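Long-range contacts in folylpolyglutamate synthase/dihydrofolate synthase (Thermotoga maritima, PDB 1O5Z), which probably catalyses the ATP-dependent addition of glutamate to dihydropteroate and to tetrahydrofolate, giving dihydrofolate and folylpolyglutamates: residues A[344-352]-A[367-376]; A[402-410]-A[423-431]. All coordinates share one frame; numbering follows the deposited sequence.

Interaction 1: residues A[344-352]-A[367-376]. With SO4 (sulfate ion), chain E.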
loop_
_atom_site.group_PDB
_atom_site.type_symbol
_atom_site.label_atom_id
_atom_site.label_comp_id
_atom_site.label_asym_id
_atom_site.label_seq_id
_atom_site.Cartn_x
_atom_site.Cartn_y
_atom_site.Cartn_z
ATOM N N PRO A 344 -20.692 5.214 -19.453
ATOM C CA PRO A 344 -21.430 4.020 -19.056
ATOM C C PRO A 344 -20.488 3.045 -18.417
ATOM O O PRO A 344 -19.387 2.853 -18.927
ATOM C CB PRO A 344 -21.942 3.449 -20.376
ATOM C CG PRO A 344 -21.059 4.021 -21.411
ATOM C CD PRO A 344 -20.605 5.342 -20.919
ATOM N N LEU A 345 -20.912 2.456 -17.309
ATOM C CA LEU A 345 -20.065 1.605 -16.497
ATOM C C LEU A 345 -20.725 0.293 -16.168
ATOM O O LEU A 345 -21.940 0.203 -16.088
ATOM C CB LEU A 345 -19.737 2.265 -15.175
ATOM C CG LEU A 345 -18.955 3.568 -15.225
ATOM C CD1 LEU A 345 -18.794 4.030 -13.800
ATOM C CD2 LEU A 345 -17.581 3.419 -15.941
ATOM N N SER A 346 -19.886 -0.708 -15.978
ATOM C CA SER A 346 -20.287 -2.029 -15.550
ATOM C C SER A 346 -19.523 -2.305 -14.254
ATOM O O SER A 346 -18.470 -1.755 -14.037
ATOM C CB SER A 346 -19.931 -3.078 -16.611
ATOM O OG SER A 346 -20.706 -2.912 -17.770
ATOM N N LEU A 347 -20.110 -3.115 -13.383
ATOM C CA LEU A 347 -19.588 -3.434 -12.077
ATOM C C LEU A 347 -19.444 -4.917 -12.040
ATOM O O LEU A 347 -20.413 -5.626 -12.309
ATOM C CB LEU A 347 -20.596 -3.091 -10.991
ATOM C CG LEU A 347 -20.235 -3.424 -9.544
ATOM C CD1 LEU A 347 -18.921 -2.775 -9.090
ATOM C CD2 LEU A 347 -21.371 -2.897 -8.721
ATOM N N VAL A 348 -18.250 -5.364 -11.667
ATOM C CA VAL A 348 -18.021 -6.737 -11.289
ATOM C C VAL A 348 -17.668 -6.690 -9.806
ATOM O O VAL A 348 -16.642 -6.121 -9.425
ATOM C CB VAL A 348 -16.930 -7.382 -12.153
ATOM C CG1 VAL A 348 -16.659 -8.841 -11.726
ATOM C CG2 VAL A 348 -17.330 -7.284 -13.654
ATOM N N ILE A 349 -18.561 -7.269 -8.982
ATOM C CA ILE A 349 -18.451 -7.218 -7.528
ATOM C C ILE A 349 -18.478 -8.613 -6.828
ATOM O O ILE A 349 -19.274 -9.484 -7.144
ATOM C CB ILE A 349 -19.468 -6.187 -6.951
ATOM C CG1 ILE A 349 -19.155 -5.845 -5.483
ATOM C CG2 ILE A 349 -20.925 -6.625 -7.160
ATOM C CD1 ILE A 349 -19.677 -4.515 -5.088
ATOM N N GLY A 350 -17.503 -8.832 -5.952
ATOM C CA GLY A 350 -17.470 -10.020 -5.110
ATOM C C GLY A 350 -17.096 -9.545 -3.727
ATOM O O GLY A 350 -16.140 -8.809 -3.567
ATOM N N ILE A 351 -17.869 -9.914 -2.736
ATOM C CA ILE A 351 -17.579 -9.515 -1.391
ATOM C C ILE A 351 -17.647 -10.749 -0.542
ATOM O O ILE A 351 -18.543 -11.554 -0.730
ATOM C CB ILE A 351 -18.620 -8.487 -0.856
ATOM C CG1 ILE A 351 -18.914 -7.393 -1.872
ATOM C CG2 ILE A 351 -18.142 -7.854 0.478
ATOM C CD1 ILE A 351 -20.066 -6.568 -1.491
ATOM N N LEU A 352 -16.715 -10.874 0.398
ATOM C CA LEU A 352 -16.791 -11.915 1.409
ATOM C C LEU A 352 -17.885 -11.594 2.431
ATOM O O LEU A 352 -18.343 -10.444 2.573
ATOM C CB LEU A 352 -15.430 -12.111 2.088
ATOM C CG LEU A 352 -14.267 -12.382 1.127
ATOM C CD1 LEU A 352 -12.928 -12.334 1.831
ATOM C CD2 LEU A 352 -14.463 -13.706 0.457
ATOM N N ILE A 367 -25.385 4.044 -10.415
ATOM C CA ILE A 367 -24.122 4.353 -11.114
ATOM C C ILE A 367 -23.867 3.481 -12.319
ATOM O O ILE A 367 -23.345 3.943 -13.323
ATOM C CB ILE A 367 -22.915 4.225 -10.144
ATOM C CG1 ILE A 367 -22.959 5.324 -9.103
ATOM C CG2 ILE A 367 -21.584 4.346 -10.864
ATOM C CD1 ILE A 367 -21.993 5.069 -8.019
ATOM N N PHE A 368 -24.217 2.206 -12.218
ATOM C CA PHE A 368 -23.791 1.239 -13.217
ATOM C C PHE A 368 -24.914 0.901 -14.157
ATOM O O PHE A 368 -26.081 0.851 -13.775
ATOM C CB PHE A 368 -23.253 0.008 -12.529
ATOM C CG PHE A 368 -22.051 0.292 -11.745
ATOM C CD1 PHE A 368 -20.821 0.367 -12.368
ATOM C CD2 PHE A 368 -22.134 0.574 -10.393
ATOM C CE1 PHE A 368 -19.696 0.656 -11.643
ATOM C CE2 PHE A 368 -20.994 0.878 -9.668
ATOM C CZ PHE A 368 -19.788 0.912 -10.298
ATOM N N GLU A 369 -24.532 0.695 -15.399
ATOM C CA GLU A 369 -25.431 0.280 -16.405
ATOM C C GLU A 369 -25.624 -1.226 -16.266
ATOM O O GLU A 369 -26.538 -1.768 -16.802
ATOM C CB GLU A 369 -24.775 0.577 -17.737
ATOM C CG GLU A 369 -25.700 0.941 -18.849
ATOM C CD GLU A 369 -26.203 2.326 -18.684
ATOM O OE1 GLU A 369 -27.217 2.636 -19.336
ATOM O OE2 GLU A 369 -25.574 3.074 -17.898
ATOM N N ARG A 370 -24.725 -1.909 -15.587
ATOM C CA ARG A 370 -24.738 -3.348 -15.563
ATOM C C ARG A 370 -23.985 -3.807 -14.336
ATOM O O ARG A 370 -22.905 -3.267 -14.025
ATOM C CB ARG A 370 -24.056 -3.885 -16.813
ATOM C CG ARG A 370 -24.075 -5.390 -16.952
ATOM C CD ARG A 370 -23.409 -5.853 -18.212
ATOM N NE ARG A 370 -23.330 -7.313 -18.278
ATOM C CZ ARG A 370 -22.483 -7.961 -19.040
ATOM N NH1 ARG A 370 -21.618 -7.298 -19.771
ATOM N NH2 ARG A 370 -22.468 -9.287 -19.052
ATOM N N VAL A 371 -24.585 -4.763 -13.623
ATOM C CA VAL A 371 -24.052 -5.265 -12.386
ATOM C C VAL A 371 -23.951 -6.779 -12.483
ATOM O O VAL A 371 -24.906 -7.485 -12.822
ATOM C CB VAL A 371 -24.870 -4.815 -11.151
ATOM C CG1 VAL A 371 -24.277 -5.382 -9.846
ATOM C CG2 VAL A 371 -24.947 -3.285 -11.080
ATOM N N ILE A 372 -22.738 -7.241 -12.226
ATOM C CA ILE A 372 -22.379 -8.626 -12.240
ATOM C C ILE A 372 -21.768 -8.947 -10.875
ATOM O O ILE A 372 -20.781 -8.374 -10.498
ATOM C CB ILE A 372 -21.331 -8.894 -13.317
ATOM C CG1 ILE A 372 -21.837 -8.449 -14.689
ATOM C CG2 ILE A 372 -20.936 -10.367 -13.293
ATOM C CD1 ILE A 372 -20.748 -8.475 -15.738
ATOM N N VAL A 373 -22.393 -9.869 -10.151
ATOM C CA VAL A 373 -21.894 -10.365 -8.904
ATOM C C VAL A 373 -21.099 -11.602 -9.288
ATOM O O VAL A 373 -21.530 -12.413 -10.112
ATOM C CB VAL A 373 -23.048 -10.778 -7.952
ATOM C CG1 VAL A 373 -22.502 -11.240 -6.614
ATOM C CG2 VAL A 373 -24.036 -9.607 -7.756
ATOM N N THR A 374 -19.954 -11.757 -8.655
ATOM C CA THR A 374 -19.051 -12.863 -8.955
ATOM C C THR A 374 -18.549 -13.458 -7.671
ATOM O O THR A 374 -18.769 -12.881 -6.609
ATOM C CB THR A 374 -17.906 -12.343 -9.828
ATOM O OG1 THR A 374 -17.233 -13.454 -10.377
ATOM C CG2 THR A 374 -16.857 -11.570 -9.044
ATOM N N ARG A 375 -17.933 -14.624 -7.729
ATOM C CA ARG A 375 -17.360 -15.215 -6.500
ATOM C C ARG A 375 -15.934 -14.768 -6.226
ATOM O O ARG A 375 -15.080 -14.981 -7.048
ATOM C CB ARG A 375 -17.301 -16.725 -6.588
ATOM C CG ARG A 375 -18.575 -17.370 -6.700
ATOM C CD ARG A 375 -18.428 -18.818 -6.615
ATOM N NE ARG A 375 -18.046 -19.209 -5.271
ATOM C CZ ARG A 375 -18.895 -19.646 -4.355
ATOM N NH1 ARG A 375 -20.190 -19.740 -4.629
ATOM N NH2 ARG A 375 -18.446 -19.973 -3.154
ATOM N N VAL A 376 -15.660 -14.213 -5.048
ATOM C CA VAL A 376 -14.283 -14.026 -4.610
ATOM C C VAL A 376 -13.509 -15.353 -4.663
ATOM O O VAL A 376 -13.938 -16.377 -4.115
ATOM C CB VAL A 376 -14.202 -13.455 -3.212
ATOM C CG1 VAL A 376 -12.749 -13.281 -2.807
ATOM C CG2 VAL A 376 -14.944 -12.114 -3.125
HETATM S S SO4 E . -21.612 -20.622 -1.021
HETATM O O1 SO4 E . -21.146 -19.288 -1.418
HETATM O O2 SO4 E . -22.294 -21.139 -2.217
HETATM O O3 SO4 E . -22.656 -20.452 -0.001
HETATM O O4 SO4 E . -20.446 -21.361 -0.487
HETATM O O HOH W 1 -18.451 -13.033 -3.889
#
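Leu347 gives its N-H to Arg370 O at 2.9 Å and receives Ile372 N on its own O at 2.8 Å, so one residue uses both backbone groups on the neighbouring strand, as parallel pairing requires. Ile349 repeats the pattern with Ile372 O and Thr374 N. Glu369 N reaches Leu345 O at 2.7 Å. The strands run 12° apart; Ser346, Val348 and Gly350 turn their backbone groups the other way, to strand 414-418.

Apolar side chains pack on both faces, where beta-branched Val348 and Ile372 suit the extended, buried strands. With CG anti to its carbonyl carbon (chi1 -64°), Phe368 swings its ring back against Leu345 and under Leu347, whose CB stands over the centre, 3.7 Å from the ring centroid, in a CH-pi contact; Ile367 CG2 lies against the opposite face. Replacing this ring by an alanine would probably deprive Leu347 CB of the surface it rests on and open a gap between it and Ile367. Val348 CG1 meets Thr374 CG2 at 3.8 Å, and Gly350, lacking a side chain, lets Val376 CG2 come within 3.4 Å of its C.

Within 367-376, Ile372 CD1 lies over one face of the Arg370 guanidinium, toward its rim; that group forms a salt bridge with Glu399. A water donates to Thr374 O at 2.7 Å, accepts from Val376 N and reaches Ile351 O only weakly; Arg375 makes weak hydrogen bonds to a sulfate.

Backbone bonds thus set the register of this beta-alpha-beta unit and charged ends keep to its margins; the neutral hydroxyl Ser346 OG is buried without a hydrogen-bond partner.

Interaction 2: residues A[402-410]-A[423-431]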
loop_
_atom_site.group_PDB
_atom_site.type_symbol
_atom_site.label_atom_id
_atom_site.label_comp_id
_atom_site.label_asym_id
_atom_site.label_seq_id
_atom_site.Cartn_x
_atom_site.Cartn_y
_atom_site.Cartn_z
ATOM N N GLU A 402 -20.000 -16.389 -11.981
ATOM C CA GLU A 402 -19.275 -16.857 -10.817
ATOM C C GLU A 402 -17.750 -16.784 -10.930
ATOM O O GLU A 402 -17.077 -16.378 -9.988
ATOM C CB GLU A 402 -19.786 -18.237 -10.460
ATOM C CG GLU A 402 -21.198 -18.108 -9.928
ATOM C CD GLU A 402 -21.555 -19.259 -9.018
ATOM O OE1 GLU A 402 -20.655 -20.098 -8.754
ATOM O OE2 GLU A 402 -22.728 -19.310 -8.548
ATOM N N ASP A 403 -17.219 -17.163 -12.094
ATOM C CA ASP A 403 -15.820 -16.980 -12.401
ATOM C C ASP A 403 -15.565 -15.533 -12.714
ATOM O O ASP A 403 -16.080 -15.035 -13.720
ATOM C CB ASP A 403 -15.425 -17.804 -13.622
ATOM C CG ASP A 403 -13.992 -17.560 -14.076
ATOM O OD1 ASP A 403 -13.169 -16.947 -13.357
ATOM O OD2 ASP A 403 -13.589 -17.968 -15.186
ATOM N N PRO A 404 -14.764 -14.854 -11.887
ATOM C CA PRO A 404 -14.572 -13.406 -12.074
ATOM C C PRO A 404 -13.848 -13.034 -13.367
ATOM O O PRO A 404 -13.918 -11.908 -13.782
ATOM C CB PRO A 404 -13.756 -12.991 -10.837
ATOM C CG PRO A 404 -13.139 -14.206 -10.311
ATOM C CD PRO A 404 -14.070 -15.344 -10.672
ATOM N N LEU A 405 -13.109 -13.961 -13.961
ATOM C CA LEU A 405 -12.387 -13.708 -15.208
ATOM C C LEU A 405 -13.348 -13.777 -16.384
ATOM O O LEU A 405 -13.159 -13.055 -17.399
ATOM C CB LEU A 405 -11.260 -14.739 -15.425
ATOM C CG LEU A 405 -10.297 -14.895 -14.246
ATOM C CD1 LEU A 405 -9.266 -15.985 -14.557
ATOM C CD2 LEU A 405 -9.670 -13.616 -13.866
ATOM N N GLU A 406 -14.366 -14.647 -16.257
ATOM C CA GLU A 406 -15.437 -14.692 -17.228
ATOM C C GLU A 406 -16.225 -13.435 -17.094
ATOM O O GLU A 406 -16.607 -12.860 -18.098
ATOM C CB GLU A 406 -16.355 -15.870 -17.005
ATOM C CG GLU A 406 -17.432 -16.030 -18.059
ATOM C CD GLU A 406 -18.252 -17.306 -17.885
ATOM O OE1 GLU A 406 -17.915 -18.175 -17.020
ATOM O OE2 GLU A 406 -19.226 -17.458 -18.639
ATOM N N ALA A 407 -16.507 -13.038 -15.855
ATOM C CA ALA A 407 -17.205 -11.778 -15.589
ATOM C C ALA A 407 -16.525 -10.612 -16.271
ATOM O O ALA A 407 -17.199 -9.841 -16.936
ATOM C CB ALA A 407 -17.322 -11.516 -14.116
ATOM N N ILE A 408 -15.221 -10.437 -16.128
ATOM C CA ILE A 408 -14.573 -9.301 -16.800
ATOM C C ILE A 408 -14.475 -9.490 -18.281
ATOM O O ILE A 408 -14.552 -8.525 -19.027
ATOM C CB ILE A 408 -13.191 -8.958 -16.211
ATOM C CG1 ILE A 408 -12.241 -10.163 -16.236
ATOM C CG2 ILE A 408 -13.354 -8.441 -14.775
ATOM C CD1 ILE A 408 -10.803 -9.790 -16.450
ATOM N N GLU A 409 -14.337 -10.736 -18.729
ATOM C CA GLU A 409 -14.302 -11.021 -20.161
ATOM C C GLU A 409 -15.603 -10.599 -20.847
ATOM O O GLU A 409 -15.598 -10.225 -22.019
ATOM C CB GLU A 409 -13.945 -12.508 -20.397
ATOM C CG GLU A 409 -13.807 -12.932 -21.850
ATOM C CD GLU A 409 -15.160 -13.072 -22.539
ATOM O OE1 GLU A 409 -15.220 -13.035 -23.795
ATOM O OE2 GLU A 409 -16.171 -13.205 -21.819
ATOM N N SER A 410 -16.693 -10.605 -20.081
ATOM C CA SER A 410 -18.044 -10.409 -20.569
ATOM C C SER A 410 -18.481 -8.961 -20.763
ATOM O O SER A 410 -19.506 -8.692 -21.396
ATOM C CB SER A 410 -18.985 -11.117 -19.606
ATOM O OG SER A 410 -18.709 -12.515 -19.756
ATOM N N LEU A 423 -10.265 -10.541 -4.715
ATOM C CA LEU A 423 -10.827 -10.406 -6.049
ATOM C C LEU A 423 -9.979 -9.474 -6.931
ATOM O O LEU A 423 -9.589 -9.820 -8.058
ATOM C CB LEU A 423 -12.253 -9.874 -5.979
ATOM C CG LEU A 423 -12.876 -9.604 -7.349
ATOM C CD1 LEU A 423 -13.070 -10.948 -8.117
ATOM C CD2 LEU A 423 -14.148 -8.864 -7.200
ATOM N N VAL A 424 -9.703 -8.276 -6.446
ATOM C CA VAL A 424 -8.931 -7.352 -7.261
ATOM C C VAL A 424 -7.509 -7.873 -7.598
ATOM O O VAL A 424 -7.059 -7.756 -8.717
ATOM C CB VAL A 424 -8.894 -5.983 -6.629
ATOM C CG1 VAL A 424 -7.979 -5.084 -7.408
ATOM C CG2 VAL A 424 -10.329 -5.397 -6.599
ATOM N N GLY A 425 -6.808 -8.453 -6.647
ATOM C CA GLY A 425 -5.473 -8.906 -6.900
ATOM C C GLY A 425 -5.479 -10.032 -7.889
ATOM O O GLY A 425 -4.567 -10.149 -8.693
ATOM N N TYR A 426 -6.504 -10.868 -7.834
ATOM C CA TYR A 426 -6.636 -12.009 -8.724
ATOM C C TYR A 426 -6.886 -11.615 -10.158
ATOM O O TYR A 426 -6.250 -12.085 -11.076
ATOM C CB TYR A 426 -7.799 -12.839 -8.221
ATOM C CG TYR A 426 -8.078 -14.139 -8.962
ATOM C CD1 TYR A 426 -7.377 -15.319 -8.679
ATOM C CD2 TYR A 426 -9.093 -14.192 -9.913
ATOM C CE1 TYR A 426 -7.693 -16.471 -9.340
ATOM C CE2 TYR A 426 -9.381 -15.324 -10.577
ATOM C CZ TYR A 426 -8.698 -16.456 -10.292
ATOM O OH TYR A 426 -9.080 -17.562 -10.993
ATOM N N VAL A 427 -7.833 -10.736 -10.338
ATOM C CA VAL A 427 -8.144 -10.176 -11.658
ATOM C C VAL A 427 -7.015 -9.324 -12.250
ATOM O O VAL A 427 -6.733 -9.380 -13.424
ATOM C CB VAL A 427 -9.431 -9.346 -11.550
ATOM C CG1 VAL A 427 -9.660 -8.501 -12.811
ATOM C CG2 VAL A 427 -10.613 -10.290 -11.270
ATOM N N ARG A 428 -6.378 -8.504 -11.432
ATOM C CA ARG A 428 -5.244 -7.739 -11.863
ATOM C C ARG A 428 -4.181 -8.661 -12.336
ATOM O O ARG A 428 -3.504 -8.385 -13.320
ATOM C CB ARG A 428 -4.703 -6.919 -10.713
ATOM C CG ARG A 428 -3.770 -5.837 -11.160
ATOM C CD ARG A 428 -2.977 -5.209 -10.067
ATOM N NE ARG A 428 -2.327 -4.032 -10.620
ATOM C CZ ARG A 428 -1.222 -4.091 -11.304
ATOM N NH1 ARG A 428 -0.603 -5.237 -11.426
ATOM N NH2 ARG A 428 -0.678 -2.995 -11.807
ATOM N N GLU A 429 -3.972 -9.755 -11.625
ATOM C CA GLU A 429 -2.890 -10.615 -12.038
ATOM C C GLU A 429 -3.182 -11.176 -13.437
ATOM O O GLU A 429 -2.307 -11.267 -14.282
ATOM C CB GLU A 429 -2.628 -11.754 -11.066
ATOM C CG GLU A 429 -1.270 -12.393 -11.359
ATOM C CD GLU A 429 -0.912 -13.533 -10.462
ATOM O OE1 GLU A 429 -1.637 -13.723 -9.507
ATOM O OE2 GLU A 429 0.093 -14.259 -10.739
ATOM N N PHE A 430 -4.413 -11.553 -13.672
ATOM C CA PHE A 430 -4.720 -12.175 -14.914
ATOM C C PHE A 430 -4.673 -11.202 -16.042
ATOM O O PHE A 430 -4.209 -11.515 -17.123
ATOM C CB PHE A 430 -6.059 -12.854 -14.867
ATOM C CG PHE A 430 -6.232 -13.838 -15.970
ATOM C CD1 PHE A 430 -5.642 -15.085 -15.883
ATOM C CD2 PHE A 430 -6.955 -13.504 -17.113
ATOM C CE1 PHE A 430 -5.779 -15.990 -16.914
ATOM C CE2 PHE A 430 -7.092 -14.411 -18.146
ATOM C CZ PHE A 430 -6.505 -15.643 -18.055
ATOM N N LEU A 431 -5.143 -10.004 -15.771
ATOM C CA LEU A 431 -5.137 -8.950 -16.753
ATOM C C LEU A 431 -3.737 -8.543 -17.175
ATOM O O LEU A 431 -3.475 -8.214 -18.343
ATOM C CB LEU A 431 -5.857 -7.730 -16.163
ATOM C CG LEU A 431 -7.395 -7.705 -16.230
ATOM C CD1 LEU A 431 -7.919 -6.458 -15.561
ATOM C CD2 LEU A 431 -7.897 -7.832 -17.668
#
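Glu406 O is gripped twice by Ser410, by OG at 2.7 Å and, more weakly, by the backbone N, which ties down the short helix 404-409 whose Leu405 and Ile408 press on helix 423-431. At the other end Asp403 is the N-cap: its OD1 takes Leu405 N at 3.0 Å, the donor standing well above the carboxylate plane. Aspartate suits this place because its short acidic chain can reach forward to a first-turn amide that has no carbonyl a turn earlier to pair with.

Across the contact everything is apolar. Leu405 splits its two methyls: CD1 stands over the centre of the Phe430 ring, 4.0 Å from the centroid, in a CH-pi contact, while CD2 meets Tyr426 CE2 at 3.7 Å and also touches Phe430 CB. Tyr426 meets Trp440 edge-to-face as well, so its ring is held by more than this contact. Pro404, whose rigid ring suits a first helical turn, packs its CB tightly on Leu423 CD1 at 3.5 Å. Ile408 has CG1 set between its backbone N and carbonyl carbon (chi1 56°), and from there its CD1 meets Leu431 CD2 tip to tip at 3.7 Å and Val427 CG1 at 4.0 Å; beta-branched Val427 fills the centre between Pro404 and Ile408.

The axes pass 10.4 Å apart at a crossing angle of -63°, a steep crossing that brings the helices together over a short length. Ile408 and Leu423 both rest on Val417, and Ile408 and Leu431 on Tyr318: this is the helical layer on one face of the sheet in the alpha/beta C-terminal domain of Mur ligase relatives.

How the interactions relate
Both contacts belong to one alpha/beta domain, their centres 11 Å apart: interaction 1 pairs two strands of the sheet, and interaction 2 joins two helices lying on it. The chain passes from the first to the second, and they meet at two places. Arg375 N lies 3.0 Å from Glu402 O, a probable hydrogen bond, and Thr374 OG1, hydrogen-bonded to Ile401 O, packs 3.2 Å from Pro404 CA where the short helix begins. Further along, Arg370 NH1 is 3.0 Å from Ser410 O, again a probable hydrogen bond, so segment 367-376 touches both ends of segment 402-410. The sulfates near Arg375 and Leu352, probably from the crystallisation liquor, do not by themselves establish a substrate site.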